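Local coordinates for peptidase C51 domain-containing protein (Streptococcus mutans, PDB 3L9A) that is of unknown function but forms the C-terminal domain of a phage-associated protein whose CHAP peptidase family suggests a role in cleaving peptidoglycan, at residues 8-13 with 54-59; 14-19 with 66-71; 34-39 with 76-81; 43-48 with 83-88. All coordinates share one frame; numbering follows the deposited sequence.

Contact 1: 8-13 with 54-59; sequences MRDFFV and QVNKNI
Ile59 packs against Phe12 of strand 11-15, its CD1 above one face of the ring, offset toward the rim, in a CH-pi contact 4.0 Å from the ring centroid. CG2 of the same residue meets Phe12 CE2 at 3.7 Å, and the two side chains cross at about a right angle. With CG1 of Ile59 anti to its backbone N (chi1 -167°), that branch lies against the backbone, 3.6 Å from Asp10 O. A type I turn from Asn56 to Ile59, just after helix 46-55, presents the isoleucine. Asp10 and Asn56 are joined through water. Asn56 ND2 donates to one water 2.9 Å away that in turn donates to Asp10 OD2, and to a second that donates to Asp10 O. The other carboxylate oxygen of Asp10 bonds Ser35 OG, and OD2 also accepts from Met8 N of a neighbouring subunit. The chemistry is therefore divided: apolar packing carries the direct contact, while both protons of the Asn56 amide go to waters that bridge to Asp10.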
loop_
_atom_site.group_PDB
_atom_site.type_symbol
_atom_site.label_atom_id
_atom_site.label_comp_id
_atom_site.label_asym_id
_atom_site.label_seq_id
_atom_site.Cartn_x
_atom_site.Cartn_y
_atom_site.Cartn_z
HETATM N N MSE A 8 -3.821 -0.506 5.062
HETATM C CA MSE A 8 -3.932 -1.848 5.696
HETATM C C MSE A 8 -3.581 -2.958 4.707
HETATM O O MSE A 8 -4.020 -2.922 3.556
HETATM C CB MSE A 8 -5.342 -2.049 6.263
HETATM C CG MSE A 8 -5.672 -3.470 6.721
HETATM SE SE MSE A 8 -4.481 -4.120 8.129
HETATM C CE MSE A 8 -4.872 -6.006 7.946
ATOM N N ARG A 9 -2.772 -3.919 5.165
ATOM C CA ARG A 9 -2.502 -5.166 4.437
ATOM C C ARG A 9 -3.784 -5.885 4.018
ATOM O O ARG A 9 -4.854 -5.614 4.542
ATOM C CB ARG A 9 -1.633 -6.100 5.309
ATOM C CG ARG A 9 -2.245 -6.564 6.607
ATOM C CD ARG A 9 -1.208 -7.129 7.591
ATOM N NE ARG A 9 -0.624 -6.112 8.470
ATOM C CZ ARG A 9 0.672 -5.792 8.507
ATOM N NH1 ARG A 9 1.543 -6.409 7.715
ATOM N NH2 ARG A 9 1.106 -4.854 9.346
ATOM N N ASP A 10 -3.665 -6.797 3.060
ATOM C CA ASP A 10 -4.794 -7.635 2.692
ATOM C C ASP A 10 -5.112 -8.607 3.839
ATOM O O ASP A 10 -4.234 -8.953 4.632
ATOM C CB ASP A 10 -4.457 -8.437 1.438
ATOM C CG ASP A 10 -4.182 -7.572 0.217
ATOM O OD1 ASP A 10 -4.591 -6.386 0.177
ATOM O OD2 ASP A 10 -3.563 -8.109 -0.728
ATOM N N PHE A 11 -6.358 -9.056 3.915
ATOM C CA PHE A 11 -6.752 -10.033 4.930
ATOM C C PHE A 11 -7.915 -10.860 4.427
ATOM O O PHE A 11 -8.595 -10.473 3.471
ATOM C CB PHE A 11 -7.079 -9.368 6.279
ATOM C CG PHE A 11 -8.188 -8.330 6.230
ATOM C CD1 PHE A 11 -9.510 -8.686 6.468
ATOM C CD2 PHE A 11 -7.898 -6.990 6.016
ATOM C CE1 PHE A 11 -10.525 -7.724 6.485
ATOM C CE2 PHE A 11 -8.918 -6.022 6.011
ATOM C CZ PHE A 11 -10.223 -6.396 6.257
ATOM N N PHE A 12 -8.143 -12.001 5.072
ATOM C CA PHE A 12 -9.317 -12.818 4.788
ATOM C C PHE A 12 -10.372 -12.666 5.879
ATOM O O PHE A 12 -10.046 -12.504 7.066
ATOM C CB PHE A 12 -8.956 -14.306 4.790
ATOM C CG PHE A 12 -8.179 -14.797 3.593
ATOM C CD1 PHE A 12 -8.659 -14.639 2.291
ATOM C CD2 PHE A 12 -7.004 -15.515 3.788
ATOM C CE1 PHE A 12 -7.946 -15.167 1.203
ATOM C CE2 PHE A 12 -6.298 -16.042 2.709
ATOM C CZ PHE A 12 -6.769 -15.868 1.422
ATOM N N VAL A 13 -11.633 -12.775 5.471
ATOM C CA VAL A 13 -12.726 -13.057 6.398
ATOM C C VAL A 13 -13.502 -14.246 5.842
ATOM O O VAL A 13 -13.371 -14.583 4.662
ATOM C CB VAL A 13 -13.674 -11.839 6.638
ATOM C CG1 VAL A 13 -12.907 -10.658 7.217
ATOM C CG2 VAL A 13 -14.410 -11.439 5.379
ATOM N N GLN A 54 0.404 -18.606 -1.004
ATOM C CA GLN A 54 1.764 -18.745 -1.537
ATOM C C GLN A 54 2.453 -17.389 -1.699
ATOM O O GLN A 54 3.625 -17.226 -1.338
ATOM C CB GLN A 54 1.763 -19.462 -2.886
ATOM C CG GLN A 54 3.177 -19.789 -3.382
ATOM C CD GLN A 54 3.177 -20.557 -4.681
ATOM O OE1 GLN A 54 2.271 -21.337 -4.951
ATOM N NE2 GLN A 54 4.211 -20.357 -5.485
ATOM N N VAL A 55 1.740 -16.418 -2.260
ATOM C CA VAL A 55 2.383 -15.144 -2.551
ATOM C C VAL A 55 2.372 -14.201 -1.346
ATOM O O VAL A 55 3.213 -13.304 -1.278
ATOM C CB VAL A 55 1.856 -14.494 -3.861
ATOM C CG1 VAL A 55 1.954 -15.471 -5.034
ATOM C CG2 VAL A 55 0.439 -14.020 -3.697
ATOM N N ASN A 56 1.455 -14.435 -0.400
ATOM C CA ASN A 56 1.294 -13.596 0.775
ATOM C C ASN A 56 1.159 -14.504 1.983
ATOM O O ASN A 56 0.081 -14.645 2.571
ATOM C CB ASN A 56 0.019 -12.769 0.592
ATOM C CG ASN A 56 -0.192 -11.738 1.687
ATOM O OD1 ASN A 56 0.604 -11.610 2.626
ATOM N ND2 ASN A 56 -1.273 -10.987 1.570
ATOM N N LYS A 57 2.265 -15.125 2.361
ATOM C CA LYS A 57 2.207 -16.233 3.308
ATOM C C LYS A 57 1.708 -15.843 4.700
ATOM O O LYS A 57 1.196 -16.693 5.432
ATOM C CB LYS A 57 3.559 -16.948 3.391
ATOM C CG LYS A 57 4.662 -16.093 3.964
ATOM C CD LYS A 57 6.016 -16.786 3.887
ATOM C CE LYS A 57 7.103 -15.866 4.424
ATOM N NZ LYS A 57 8.463 -16.291 3.988
ATOM N N ASN A 58 1.858 -14.568 5.056
ATOM C CA ASN A 58 1.477 -14.096 6.387
ATOM C C ASN A 58 0.066 -13.513 6.474
ATOM O O ASN A 58 -0.319 -12.975 7.512
ATOM C CB ASN A 58 2.510 -13.091 6.903
ATOM C CG ASN A 58 3.891 -13.703 7.035
ATOM O OD1 ASN A 58 4.040 -14.795 7.583
ATOM N ND2 ASN A 58 4.900 -13.013 6.517
ATOM N N ILE A 59 -0.716 -13.635 5.402
ATOM C CA ILE A 59 -2.092 -13.140 5.430
ATOM C C ILE A 59 -2.862 -13.804 6.576
ATOM O O ILE A 59 -2.687 -14.997 6.856
ATOM C CB ILE A 59 -2.791 -13.339 4.064
ATOM C CG1 ILE A 59 -4.095 -12.527 4.032
ATOM C CG2 ILE A 59 -3.006 -14.830 3.734
ATOM C CD1 ILE A 59 -4.757 -12.453 2.662
HETATM O O HOH W 1 -3.104 -10.781 -0.673
HETATM O O HOH W 2 -1.605 -9.305 3.857
#

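Contact 2: 14-19 with 66-71; sequences ITNSEY and ASPAFL
Ala66 O is gripped by two donors that arrive from opposite faces of its carbonyl plane: the backbone Asn16 N at 2.9 Å and the phenol Tyr19 OH, which donates at 2.8 Å. Both lie well out of that plane, one on each side, and the two bonds tie the chain on either side of residues 17 and 18 to a single oxygen. Two residues before Asn16, Ile14 O accepts from Ala66 N at 2.8 Å in a nearly straight bond (165° at the hydrogen). These backbone bonds form a parallel bridge about Thr15 and Ala66, whose side chains diverge; Thr15 OG1 is engaged by Ala27 and Ala30. Outward from the bridge, Pro68 packs on one face of the Tyr19 ring, its CG over the ring centre, 3.7 Å from the centroid. Leu71 CD1 instead comes in at the ring edge, 3.7 Å from Tyr19 CE1. At the helix start, Ser67 OG caps Phe70 N as the N-cap residue. The arrangement of parallel strand, N-cap serine and first-turn proline is that of a strand-to-helix junction, here the one opening the beta-alpha-beta crossover from strand 61-66 through helix 68-78 to strand 81-83.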
loop_
_atom_site.group_PDB
_atom_site.type_symbol
_atom_site.label_atom_id
_atom_site.label_comp_id
_atom_site.label_asym_id
_atom_site.label_seq_id
_atom_site.Cartn_x
_atom_site.Cartn_y
_atom_site.Cartn_z
ATOM N N ILE A 14 -14.306 -14.874 6.698
ATOM C CA ILE A 14 -15.146 -16.005 6.294
ATOM C C ILE A 14 -16.562 -15.690 6.734
ATOM O O ILE A 14 -16.783 -15.342 7.888
ATOM C CB ILE A 14 -14.678 -17.345 6.909
ATOM C CG1 ILE A 14 -13.181 -17.558 6.684
ATOM C CG2 ILE A 14 -15.487 -18.501 6.326
ATOM C CD1 ILE A 14 -12.655 -18.887 7.190
ATOM N N THR A 15 -17.527 -15.797 5.825
ATOM C CA THR A 15 -18.908 -15.442 6.188
ATOM C C THR A 15 -19.488 -16.418 7.204
ATOM O O THR A 15 -19.259 -17.635 7.122
ATOM C CB THR A 15 -19.819 -15.375 4.971
ATOM O OG1 THR A 15 -19.893 -16.678 4.390
ATOM C CG2 THR A 15 -19.304 -14.350 3.952
ATOM N N ASN A 16 -20.251 -15.878 8.154
ATOM C CA ASN A 16 -20.849 -16.689 9.215
ATOM C C ASN A 16 -22.145 -17.390 8.814
ATOM O O ASN A 16 -22.633 -18.247 9.548
ATOM C CB ASN A 16 -21.101 -15.843 10.470
ATOM C CG ASN A 16 -22.266 -14.872 10.311
ATOM O OD1 ASN A 16 -22.711 -14.583 9.202
ATOM N ND2 ASN A 16 -22.753 -14.352 11.435
ATOM N N SER A 17 -22.708 -17.003 7.671
ATOM C CA SER A 17 -23.988 -17.535 7.212
ATOM C C SER A 17 -24.137 -17.123 5.755
ATOM O O SER A 17 -23.304 -16.392 5.217
ATOM C CB SER A 17 -25.144 -16.962 8.047
ATOM O OG SER A 17 -25.166 -15.546 7.968
ATOM N N GLU A 18 -25.202 -17.600 5.121
ATOM C CA GLU A 18 -25.533 -17.251 3.752
ATOM C C GLU A 18 -26.301 -15.931 3.730
ATOM O O GLU A 18 -27.295 -15.763 4.459
ATOM C CB GLU A 18 -26.362 -18.380 3.136
ATOM C CG GLU A 18 -26.782 -18.140 1.694
ATOM C CD GLU A 18 -27.264 -19.400 1.000
ATOM O OE1 GLU A 18 -28.061 -19.280 0.057
ATOM O OE2 GLU A 18 -26.853 -20.519 1.384
ATOM N N TYR A 19 -25.821 -14.982 2.931
ATOM C CA TYR A 19 -26.475 -13.684 2.843
ATOM C C TYR A 19 -26.049 -12.934 1.601
ATOM O O TYR A 19 -25.034 -13.265 0.984
ATOM C CB TYR A 19 -26.234 -12.832 4.100
ATOM C CG TYR A 19 -24.801 -12.634 4.536
ATOM C CD1 TYR A 19 -23.937 -11.774 3.848
ATOM C CD2 TYR A 19 -24.326 -13.257 5.687
ATOM C CE1 TYR A 19 -22.631 -11.557 4.287
ATOM C CE2 TYR A 19 -23.020 -13.052 6.134
ATOM C CZ TYR A 19 -22.182 -12.192 5.428
ATOM O OH TYR A 19 -20.891 -11.950 5.867
ATOM N N ALA A 66 -17.815 -13.815 9.998
ATOM C CA ALA A 66 -18.153 -12.446 9.620
ATOM C C ALA A 66 -19.622 -12.316 9.242
ATOM O O ALA A 66 -20.103 -12.984 8.318
ATOM C CB ALA A 66 -17.272 -11.988 8.463
ATOM N N SER A 67 -20.324 -11.455 9.967
ATOM C CA SER A 67 -21.726 -11.143 9.705
ATOM C C SER A 67 -21.789 -9.976 8.711
ATOM O O SER A 67 -20.782 -9.309 8.450
ATOM C CB SER A 67 -22.400 -10.708 11.010
ATOM O OG SER A 67 -21.826 -9.471 11.391
ATOM N N PRO A 68 -22.988 -9.675 8.189
ATOM C CA PRO A 68 -23.125 -8.458 7.377
ATOM C C PRO A 68 -22.658 -7.191 8.104
ATOM O O PRO A 68 -22.095 -6.305 7.473
ATOM C CB PRO A 68 -24.626 -8.414 7.055
ATOM C CG PRO A 68 -25.051 -9.883 7.114
ATOM C CD PRO A 68 -24.235 -10.468 8.238
ATOM N N ALA A 69 -22.881 -7.101 9.416
ATOM C CA ALA A 69 -22.438 -5.926 10.178
ATOM C C ALA A 69 -20.920 -5.790 10.163
ATOM O O ALA A 69 -20.387 -4.677 10.126
ATOM C CB ALA A 69 -22.960 -5.972 11.610
ATOM N N PHE A 70 -20.216 -6.920 10.185
ATOM C CA PHE A 70 -18.761 -6.906 10.100
ATOM C C PHE A 70 -18.303 -6.394 8.728
ATOM O O PHE A 70 -17.393 -5.557 8.627
ATOM C CB PHE A 70 -18.219 -8.312 10.382
ATOM C CG PHE A 70 -16.753 -8.331 10.732
ATOM C CD1 PHE A 70 -15.779 -8.431 9.747
ATOM C CD2 PHE A 70 -16.355 -8.231 12.063
ATOM C CE1 PHE A 70 -14.416 -8.434 10.088
ATOM C CE2 PHE A 70 -15.003 -8.237 12.417
ATOM C CZ PHE A 70 -14.037 -8.331 11.433
ATOM N N LEU A 71 -18.947 -6.877 7.667
ATOM C CA LEU A 71 -18.610 -6.389 6.333
ATOM C C LEU A 71 -18.903 -4.893 6.187
ATOM O O LEU A 71 -18.152 -4.181 5.537
ATOM C CB LEU A 71 -19.305 -7.203 5.239
ATOM C CG LEU A 71 -19.097 -8.724 5.258
ATOM C CD1 LEU A 71 -19.628 -9.346 3.973
ATOM C CD2 LEU A 71 -17.640 -9.111 5.463
#

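Contact 3: 34-39 with 76-81; sequences VSPTQK and EIYQVK
Pro36 and Tyr78 lie side by side, pointing the same way, and make one apolar contact. CG of the proline stands over one face of the tyrosine ring, toward the rim, 4.2 Å from the centroid in a CH-pi contact, while Pro36 CB touches Tyr78 CD1 at 3.8 Å. Beside this pair, the Val34 and Val80 side chains cross at about a right angle, with Val34 CG1 4.2 Å from Val80 CG2; Ala41 and Ile74 lie against both valines. The direct hydrogen bond between the segments is a backbone one, from Lys81 N to Lys39 O at 2.9 Å, almost straight at the hydrogen (172°). A longer polar link runs on the outside. Lys39, fully extended beyond CG, runs alongside Gln79; in one of the two conformers of Gln79 a water accepts from Lys39 NZ and from Gln79 NE2, a tentative link, and NE2 also bonds Gln38 of a neighbouring subunit. Within 34-39, Ser35 OG accepts from Gln38 N at 3.3 Å, an ST motif, and also engages Asp10. This motif overlaps the type I turn from Pro36 to Lys39 that joins strands 31-35 and 40-43. Across from it, Gln79 leaves helix 68-78 with positive phi, and the Lys81 bond starts the parallel pairing of 40-43 with 81-83, the latter being the last strand of the beta-alpha-beta crossover that begins at strand 61-66.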
loop_
_atom_site.group_PDB
_atom_site.type_symbol
_atom_site.label_atom_id
_atom_site.label_comp_id
_atom_site.label_asym_id
_atom_site.label_seq_id
_atom_site.Cartn_x
_atom_site.Cartn_y
_atom_site.Cartn_z
ATOM N N VAL A 34 -9.916 -9.572 1.188
ATOM C CA VAL A 34 -10.171 -8.146 1.344
ATOM C C VAL A 34 -8.875 -7.381 1.130
ATOM O O VAL A 34 -7.884 -7.623 1.822
ATOM C CB VAL A 34 -10.744 -7.807 2.747
ATOM C CG1 VAL A 34 -11.128 -6.334 2.836
ATOM C CG2 VAL A 34 -11.952 -8.695 3.084
ATOM N N SER A 35 -8.898 -6.447 0.177
ATOM C CA SER A 35 -7.740 -5.618 -0.106
ATOM C C SER A 35 -8.076 -4.145 0.091
ATOM O O SER A 35 -8.618 -3.507 -0.805
ATOM C CB SER A 35 -7.229 -5.852 -1.527
ATOM O OG SER A 35 -6.143 -4.972 -1.785
ATOM N N PRO A 36 -7.794 -3.605 1.285
ATOM C CA PRO A 36 -8.012 -2.167 1.463
ATOM C C PRO A 36 -7.269 -1.302 0.443
ATOM O O PRO A 36 -7.822 -0.306 -0.028
ATOM C CB PRO A 36 -7.519 -1.922 2.895
ATOM C CG PRO A 36 -7.815 -3.247 3.578
ATOM C CD PRO A 36 -7.379 -4.255 2.540
ATOM N N THR A 37 -6.041 -1.662 0.085
ATOM C CA THR A 37 -5.300 -0.821 -0.840
ATOM C C THR A 37 -5.993 -0.739 -2.200
ATOM O O THR A 37 -6.067 0.343 -2.808
ATOM C CB THR A 37 -3.812 -1.217 -0.962
ATOM O OG1 THR A 37 -3.673 -2.620 -1.248
ATOM C CG2 THR A 37 -3.067 -0.859 0.322
ATOM N N GLN A 38 -6.561 -1.851 -2.658
ATOM C CA GLN A 38 -7.289 -1.858 -3.927
ATOM C C GLN A 38 -8.780 -1.547 -3.770
ATOM O O GLN A 38 -9.524 -1.570 -4.752
ATOM C CB GLN A 38 -7.099 -3.205 -4.619
ATOM C CG GLN A 38 -5.636 -3.511 -4.942
ATOM C CD GLN A 38 -5.479 -4.616 -5.973
ATOM O OE1 GLN A 38 -6.403 -5.403 -6.209
ATOM N NE2 GLN A 38 -4.318 -4.677 -6.603
ATOM N N LYS A 39 -9.214 -1.253 -2.547
ATOM C CA LYS A 39 -10.643 -1.035 -2.258
ATOM C C LYS A 39 -11.527 -2.130 -2.877
ATOM O O LYS A 39 -12.577 -1.854 -3.460
ATOM C CB LYS A 39 -11.081 0.371 -2.695
ATOM C CG LYS A 39 -10.428 1.467 -1.864
ATOM C CD LYS A 39 -10.860 2.859 -2.324
ATOM C CE LYS A 39 -10.247 3.948 -1.452
ATOM N NZ LYS A 39 -10.497 5.304 -2.031
ATOM N N GLU A 76 -17.118 0.957 5.850
ATOM C CA GLU A 76 -16.953 2.249 6.525
ATOM C C GLU A 76 -15.498 2.677 6.624
ATOM O O GLU A 76 -15.151 3.834 6.354
ATOM C CB GLU A 76 -17.508 2.185 7.951
ATOM C CG GLU A 76 -19.009 2.083 8.037
ATOM C CD GLU A 76 -19.491 1.614 9.396
ATOM O OE1 GLU A 76 -18.676 1.481 10.332
ATOM O OE2 GLU A 76 -20.704 1.368 9.512
ATOM N N ILE A 77 -14.657 1.735 7.047
ATOM C CA ILE A 77 -13.289 2.065 7.398
ATOM C C ILE A 77 -12.399 2.062 6.168
ATOM O O ILE A 77 -11.547 2.938 6.032
ATOM C CB ILE A 77 -12.706 1.127 8.503
ATOM C CG1 ILE A 77 -13.246 1.485 9.894
ATOM C CG2 ILE A 77 -11.203 1.300 8.610
ATOM C CD1 ILE A 77 -14.704 1.465 10.033
ATOM N N TYR A 78 -12.593 1.097 5.274
ATOM C CA TYR A 78 -11.693 0.876 4.148
ATOM C C TYR A 78 -12.278 1.188 2.780
ATOM O O TYR A 78 -11.571 1.057 1.783
ATOM C CB TYR A 78 -11.082 -0.544 4.199
ATOM C CG TYR A 78 -10.331 -0.803 5.488
ATOM C CD1 TYR A 78 -9.143 -0.116 5.770
ATOM C CD2 TYR A 78 -10.797 -1.719 6.428
ATOM C CE1 TYR A 78 -8.450 -0.322 6.958
ATOM C CE2 TYR A 78 -10.106 -1.939 7.620
ATOM C CZ TYR A 78 -8.935 -1.232 7.875
ATOM O OH TYR A 78 -8.268 -1.454 9.057
ATOM N N GLN A 79 -13.562 1.534 2.720
ATOM C CA GLN A 79 -14.155 2.004 1.463
ATOM C C GLN A 79 -14.120 0.908 0.388
ATOM O O GLN A 79 -14.050 1.186 -0.805
ATOM C CB GLN A 79 -13.434 3.279 0.993
ATOM C CG GLN A 79 -13.328 4.338 2.096
ATOM C CD GLN A 79 -12.761 5.636 1.590
ATOM O OE1 GLN A 79 -13.508 6.559 1.282
ATOM N NE2 GLN A 79 -11.433 5.712 1.482
ATOM N N VAL A 80 -14.202 -0.343 0.834
ATOM C CA VAL A 80 -14.053 -1.501 -0.040
ATOM C C VAL A 80 -15.329 -1.763 -0.834
ATOM O O VAL A 80 -16.427 -1.733 -0.266
ATOM C CB VAL A 80 -13.652 -2.731 0.806
ATOM C CG1 VAL A 80 -13.842 -4.021 0.048
ATOM C CG2 VAL A 80 -12.220 -2.594 1.271
ATOM N N LYS A 81 -15.160 -2.038 -2.129
ATOM C CA LYS A 81 -16.235 -2.536 -2.977
ATOM C C LYS A 81 -16.216 -4.062 -2.959
ATOM O O LYS A 81 -15.235 -4.688 -3.354
ATOM C CB LYS A 81 -16.048 -2.035 -4.414
ATOM C CG LYS A 81 -17.137 -2.550 -5.361
ATOM C CD LYS A 81 -16.728 -2.436 -6.823
ATOM C CE LYS A 81 -17.561 -3.355 -7.711
ATOM N NZ LYS A 81 -16.768 -3.881 -8.864
HETATM O O HOH W 3 -9.843 7.363 -0.100
#

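Contact 4: 43-48 with 83-88; sequences WVIADQ and EGKNVH
Lys85, extended beyond CG, lies across one face of the Trp43 indole, with CE 3.5 Å from the centroid of the six-membered ring in a CH-pi contact. NZ lies above the same ring at 4.2 Å from its centroid, a cation-pi contact. The indole NE1 donates to a glycerol, probably from the crystallisation liquor. Where strand 40-43 passes into helix 46-55, Gln48 OE1 in the first helical turn accepts from Ile45 N at 3.1 Å, in the carbonyl plane: the N3 side chain bonds the N-cap backbone, half of a capping box whose other half isoleucine cannot give. The same amide turns NE2 to Asn86 OD1, 3.0 Å away and nearly straight (171°), although the two amide planes are 54° apart. Gln48 NE2 and Asn86 ND2 also reach Glu76 of a neighbouring subunit. Val87 CG2 packs on Ile45 CD1 at 3.6 Å and meets the Gln48 amide tip to tip, while a water 2.9 Å from Asn86 N lies within bonding distance of Trp43 O and Gln48 OE1.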
loop_
_atom_site.group_PDB
_atom_site.type_symbol
_atom_site.label_atom_id
_atom_site.label_comp_id
_atom_site.label_asym_id
_atom_site.label_seq_id
_atom_site.Cartn_x
_atom_site.Cartn_y
_atom_site.Cartn_z
ATOM N N TRP A 43 -15.082 -12.996 -3.325
ATOM C CA TRP A 43 -15.215 -14.374 -2.901
ATOM C C TRP A 43 -14.249 -15.235 -3.706
ATOM O O TRP A 43 -14.395 -15.383 -4.914
ATOM C CB TRP A 43 -16.664 -14.787 -3.119
ATOM C CG TRP A 43 -17.053 -16.167 -2.674
ATOM C CD1 TRP A 43 -16.280 -17.094 -2.009
ATOM C CD2 TRP A 43 -18.342 -16.764 -2.843
ATOM N NE1 TRP A 43 -17.023 -18.237 -1.770
ATOM C CE2 TRP A 43 -18.288 -18.057 -2.275
ATOM C CE3 TRP A 43 -19.540 -16.328 -3.432
ATOM C CZ2 TRP A 43 -19.391 -18.919 -2.284
ATOM C CZ3 TRP A 43 -20.626 -17.183 -3.446
ATOM C CH2 TRP A 43 -20.545 -18.462 -2.876
ATOM N N VAL A 44 -13.250 -15.789 -3.022
ATOM C CA VAL A 44 -12.247 -16.620 -3.680
ATOM C C VAL A 44 -12.660 -18.079 -3.691
ATOM O O VAL A 44 -13.260 -18.564 -2.742
ATOM C CB VAL A 44 -10.833 -16.482 -3.024
ATOM C CG1 VAL A 44 -10.273 -15.090 -3.261
ATOM C CG2 VAL A 44 -10.834 -16.848 -1.530
ATOM N N ILE A 45 -12.320 -18.782 -4.762
ATOM C CA ILE A 45 -12.420 -20.238 -4.752
ATOM C C ILE A 45 -11.198 -20.818 -4.030
ATOM O O ILE A 45 -10.188 -20.122 -3.828
ATOM C CB ILE A 45 -12.581 -20.842 -6.173
ATOM C CG1 ILE A 45 -11.343 -20.587 -7.046
ATOM C CG2 ILE A 45 -13.867 -20.335 -6.831
ATOM C CD1 ILE A 45 -11.283 -21.463 -8.305
ATOM N N ALA A 46 -11.269 -22.091 -3.654
ATOM C CA ALA A 46 -10.190 -22.683 -2.858
ATOM C C ALA A 46 -8.823 -22.531 -3.512
ATOM O O ALA A 46 -7.836 -22.206 -2.838
ATOM C CB ALA A 46 -10.479 -24.154 -2.547
ATOM N N ASP A 47 -8.738 -22.758 -4.819
ATOM C CA ASP A 47 -7.437 -22.652 -5.483
ATOM C C ASP A 47 -6.876 -21.234 -5.411
ATOM O O ASP A 47 -5.655 -21.042 -5.333
ATOM C CB ASP A 47 -7.516 -23.103 -6.947
ATOM C CG ASP A 47 -7.558 -24.615 -7.110
ATOM O OD1 ASP A 47 -7.071 -25.347 -6.226
ATOM O OD2 ASP A 47 -8.069 -25.076 -8.155
ATOM N N GLN A 48 -7.757 -20.239 -5.472
ATOM C CA GLN A 48 -7.331 -18.848 -5.321
ATOM C C GLN A 48 -6.901 -18.531 -3.885
ATOM O O GLN A 48 -5.892 -17.865 -3.667
ATOM C CB GLN A 48 -8.439 -17.902 -5.753
ATOM C CG GLN A 48 -8.707 -17.890 -7.252
ATOM C CD GLN A 48 -9.886 -16.997 -7.593
ATOM O OE1 GLN A 48 -10.897 -17.004 -6.893
ATOM N NE2 GLN A 48 -9.754 -16.215 -8.656
ATOM N N GLU A 83 -17.377 -7.841 -4.099
ATOM C CA GLU A 83 -17.690 -8.548 -5.328
ATOM C C GLU A 83 -17.890 -10.034 -5.049
ATOM O O GLU A 83 -17.490 -10.549 -3.998
ATOM C CB GLU A 83 -16.547 -8.416 -6.340
ATOM C CG GLU A 83 -16.177 -6.992 -6.690
ATOM C CD GLU A 83 -14.954 -6.903 -7.586
ATOM O OE1 GLU A 83 -14.314 -7.936 -7.851
ATOM O OE2 GLU A 83 -14.648 -5.783 -8.031
ATOM N N GLY A 84 -18.472 -10.737 -6.014
ATOM C CA GLY A 84 -18.576 -12.198 -5.948
ATOM C C GLY A 84 -17.345 -12.862 -6.530
ATOM O O GLY A 84 -16.260 -12.274 -6.558
ATOM N N LYS A 85 -17.511 -14.095 -6.993
ATOM C CA LYS A 85 -16.410 -14.837 -7.604
ATOM C C LYS A 85 -16.056 -14.261 -8.959
ATOM O O LYS A 85 -16.896 -13.651 -9.628
ATOM C CB LYS A 85 -16.777 -16.310 -7.767
ATOM C CG LYS A 85 -17.005 -17.042 -6.461
ATOM C CD LYS A 85 -17.387 -18.494 -6.697
ATOM C CE LYS A 85 -17.557 -19.218 -5.381
ATOM N NZ LYS A 85 -18.081 -20.606 -5.509
ATOM N N ASN A 86 -14.810 -14.455 -9.383
ATOM C CA ASN A 86 -14.408 -13.991 -10.709
ATOM C C ASN A 86 -13.928 -15.123 -11.600
ATOM O O ASN A 86 -13.421 -14.872 -12.690
ATOM C CB ASN A 86 -13.409 -12.822 -10.631
ATOM C CG ASN A 86 -12.060 -13.220 -10.069
ATOM O OD1 ASN A 86 -11.819 -14.364 -9.686
ATOM N ND2 ASN A 86 -11.159 -12.249 -10.024
ATOM N N VAL A 87 -14.106 -16.354 -11.121
ATOM C CA VAL A 87 -13.878 -17.576 -11.874
ATOM C C VAL A 87 -14.998 -18.543 -11.471
ATOM O O VAL A 87 -15.711 -18.316 -10.486
ATOM C CB VAL A 87 -12.500 -18.209 -11.567
ATOM C CG1 VAL A 87 -11.368 -17.306 -12.052
ATOM C CG2 VAL A 87 -12.330 -18.478 -10.084
ATOM N N HIS A 88 -15.138 -19.638 -12.206
ATOM C CA HIS A 88 -16.134 -20.650 -11.860
ATOM C C HIS A 88 -15.794 -21.342 -10.549
ATOM O O HIS A 88 -16.686 -21.703 -9.779
ATOM C CB HIS A 88 -16.247 -21.700 -12.960
ATOM C CG HIS A 88 -16.789 -21.170 -14.244
ATOM N ND1 HIS A 88 -18.097 -20.759 -14.387
ATOM C CD2 HIS A 88 -16.202 -20.990 -15.448
ATOM C CE1 HIS A 88 -18.289 -20.340 -15.625
ATOM N NE2 HIS A 88 -17.156 -20.476 -16.291
ATOM O OXT HIS A 88 -14.623 -21.566 -10.242
HETATM O O HOH W 4 -13.509 -16.149 -7.440
#

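Contacts 1 and 2 follow one strand, 11-15, their centres 19 Å apart on opposite sides of the chain's centre; Val13 CB of contact 1 meets Ala66 CB of contact 2 at 4.0 Å. Contact 3 joins contact 1 through the neighbouring strand, where Phe11 O and Val34 N, 2.8 Å apart, probably form a hydrogen bond. Helix 68-78 begins in contact 2 and ends in contact 3, 16 Å between centres, just as helix 46-55 begins in contact 4 and ends in contact 1. A sodium ion lies about 5 Å from the Ile14 side chain and about 7 Å from that of Phe12. All four contacts meet neighbouring subunits, contact 2 through Phe70 alone.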